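Local coordinates for CELL division protein FTSZ homolog 1 (Methanocaldococcus jannaschii, PDB 1W58) that binds and hydrolyses GTP and polymerises in a GTP-dependent manner into the dynamic ring that drives cell division, at the interface of chains A and B. Sequence-based numbering; all coordinates share one arbitrary frame. Chains: chain A/B, CELL division protein FTSZ homolog 1.

The interface of chains A and B. Residues chain A 90, 110; chain B 120-122, 150-152.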
ATOM      1  N   LYS A  90       9.067  -8.403 -15.070  1.00 43.54           N
ATOM      2  CA  LYS A  90       8.195  -8.156 -16.194  1.00 41.50           C
ATOM      3  C   LYS A  90       8.771  -7.097 -17.127  1.00 45.87           C
ATOM      4  O   LYS A  90       8.608  -7.179 -18.352  1.00 47.56           O
ATOM      5  CB  LYS A  90       6.823  -7.735 -15.684  1.00 38.63           C
ATOM      6  CG  LYS A  90       6.208  -8.787 -14.786  1.00 38.75           C
ATOM      7  CD  LYS A  90       4.967  -8.272 -14.108  1.00 43.76           C
ATOM      8  CE  LYS A  90       4.405  -9.301 -13.147  1.00 42.82           C
ATOM      9  NZ  LYS A  90       3.564  -8.606 -12.140  1.00 54.07           N
ATOM     10  N   GLU A 110       8.342  -2.065  -9.203  1.00 36.72           N
ATOM     11  CA  GLU A 110       7.583  -3.236  -9.587  1.00 37.60           C
ATOM     12  C   GLU A 110       7.724  -4.388  -8.578  1.00 40.61           C
ATOM     13  O   GLU A 110       6.780  -5.150  -8.372  1.00 42.10           O
ATOM     14  CB  GLU A 110       8.038  -3.643 -10.979  1.00 42.07           C
ATOM     15  CG  GLU A 110       7.444  -4.893 -11.578  1.00 47.32           C
ATOM     16  CD  GLU A 110       7.923  -5.094 -13.034  1.00 53.95           C
ATOM     17  OE1 GLU A 110       7.623  -4.221 -13.907  1.00 54.21           O
ATOM     18  OE2 GLU A 110       8.603  -6.114 -13.296  1.00 49.77           O
TER
ATOM     19  N   GLN B 120      -1.185 -11.007  -9.807  1.00 45.78           N
ATOM     20  CA  GLN B 120       0.195 -10.714  -9.426  1.00 46.96           C
ATOM     21  C   GLN B 120       1.322 -11.203 -10.330  1.00 47.31           C
ATOM     22  O   GLN B 120       2.255 -10.452 -10.610  1.00 45.53           O
ATOM     23  CB  GLN B 120       0.467 -11.231  -8.009  1.00 48.40           C
ATOM     24  CG  GLN B 120       1.889 -10.995  -7.530  1.00 51.42           C
ATOM     25  CD  GLN B 120       2.217  -9.513  -7.409  1.00 59.25           C
ATOM     26  OE1 GLN B 120       1.570  -8.789  -6.654  1.00 62.28           O
ATOM     27  NE2 GLN B 120       3.227  -9.056  -8.153  1.00 59.70           N
ATOM     28  N   ASP B 121       1.246 -12.454 -10.772  1.00 47.93           N
ATOM     29  CA  ASP B 121       2.295 -13.037 -11.616  1.00 50.95           C
ATOM     30  C   ASP B 121       2.060 -12.959 -13.137  1.00 49.61           C
ATOM     31  O   ASP B 121       2.722 -13.656 -13.896  1.00 51.47           O
ATOM     32  CB  ASP B 121       2.503 -14.504 -11.223  1.00 57.39           C
ATOM     33  CG  ASP B 121       2.908 -14.674  -9.755  1.00 69.20           C
ATOM     34  OD1 ASP B 121       2.512 -15.696  -9.154  1.00 76.76           O
ATOM     35  OD2 ASP B 121       3.621 -13.806  -9.197  1.00 71.28           O
ATOM     36  N   SER B 122       1.152 -12.095 -13.577  1.00 44.28           N
ATOM     37  CA  SER B 122       0.831 -11.964 -14.991  1.00 40.07           C
ATOM     38  C   SER B 122       1.720 -11.003 -15.750  1.00 39.50           C
ATOM     39  O   SER B 122       1.991  -9.902 -15.278  1.00 38.43           O
ATOM     40  CB  SER B 122      -0.612 -11.488 -15.153  1.00 38.75           C
ATOM     41  OG  SER B 122      -1.501 -12.275 -14.384  1.00 42.44           O
ATOM     42  N   ILE B 150       1.470  -3.296 -10.868  1.00 44.46           N
ATOM     43  CA  ILE B 150       2.356  -4.446 -10.756  1.00 46.46           C
ATOM     44  C   ILE B 150       3.269  -4.680 -11.959  1.00 46.43           C
ATOM     45  O   ILE B 150       4.110  -5.585 -11.933  1.00 49.17           O
ATOM     46  CB  ILE B 150       1.593  -5.757 -10.461  1.00 47.73           C
ATOM     47  CG1 ILE B 150       0.812  -6.196 -11.685  1.00 47.11           C
ATOM     48  CG2 ILE B 150       0.678  -5.577  -9.260  1.00 47.14           C
ATOM     49  CD1 ILE B 150       0.310  -7.596 -11.565  1.00 46.61           C
ATOM     50  N   GLY B 151       3.109  -3.876 -13.005  1.00 42.84           N
ATOM     51  CA  GLY B 151       3.966  -4.018 -14.169  1.00 45.12           C
ATOM     52  C   GLY B 151       3.502  -4.829 -15.375  1.00 46.35           C
ATOM     53  O   GLY B 151       4.284  -5.020 -16.317  1.00 48.15           O
ATOM     54  N   ALA B 152       2.252  -5.292 -15.373  1.00 44.07           N
ATOM     55  CA  ALA B 152       1.726  -6.091 -16.486  1.00 39.40           C
ATOM     56  C   ALA B 152       1.233  -5.221 -17.625  1.00 37.59           C
ATOM     57  O   ALA B 152       0.844  -4.083 -17.406  1.00 39.04           O
ATOM     58  CB  ALA B 152       0.589  -6.977 -15.997  1.00 36.47           C
TER
HETATM   59  O   HOH W   1       4.963  -7.054  -9.396  1.00 64.66           O
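A:Lys90 reaches from a loop of chain A between two backbone segments of chain B, B:Gln120 to B:Ser122 on one flank and B:Ile150 to B:Gly151 on the other, both in turns that follow helices. Its CB lies near the carbonyl oxygen of B:Gly151, at 3.8 Å. CG stands anti to the carbonyl carbon (chi1 -58°), and from there the chain runs extended, carrying the tip across into chain B. CD passes between the carbonyl oxygens of B:Ile150 and B:Ser122, and CE continues past those of B:Ser122 and B:Gln120. The ammonium nitrogen NZ then gives two hydrogen bonds to main-chain carbonyls. The bond from A:Lys90 NZ to B:Gln120 O (2.7 Å) is fairly straight at the acceptor, with a C=O...N angle of 155°. That from A:Lys90 NZ to B:Ile150 O (3.1 Å) is more bent, NZ standing above the carbonyl plane and not on a lone pair. CD1 of B:Ile150 flanks the ammonium at 3.5 Å from A:Lys90 NZ. The carboxylate oxygen OD2 of B:Asp121 remains 6.0 Å from A:Lys90 NZ, so any electrostatic help from it is probably long-range. An alanine in place of A:Lys90 would probably leave the carbonyl oxygens of B:Gln120 and B:Ile150 without their ammonium donor and open a gap between the two turns.

A:Glu110, at the end of helix 101-110, is likely to steady the base of the lysine: its OE2 accepts the backbone N-H of A:Lys90 on the syn side. Its methylene CG packs against B:Ile150 O, while OE1 faces the CA of B:Gly151. FtsZ forms homodimers and GTP-dependent polymers; the interface as a whole departs from an exact two-fold, and the structure alone does not show whether this patch belongs to either. A water bridges the chains beside the lysine, 2.8 Å from A:Glu110 O and 3.1 Å from B:Ile150 O.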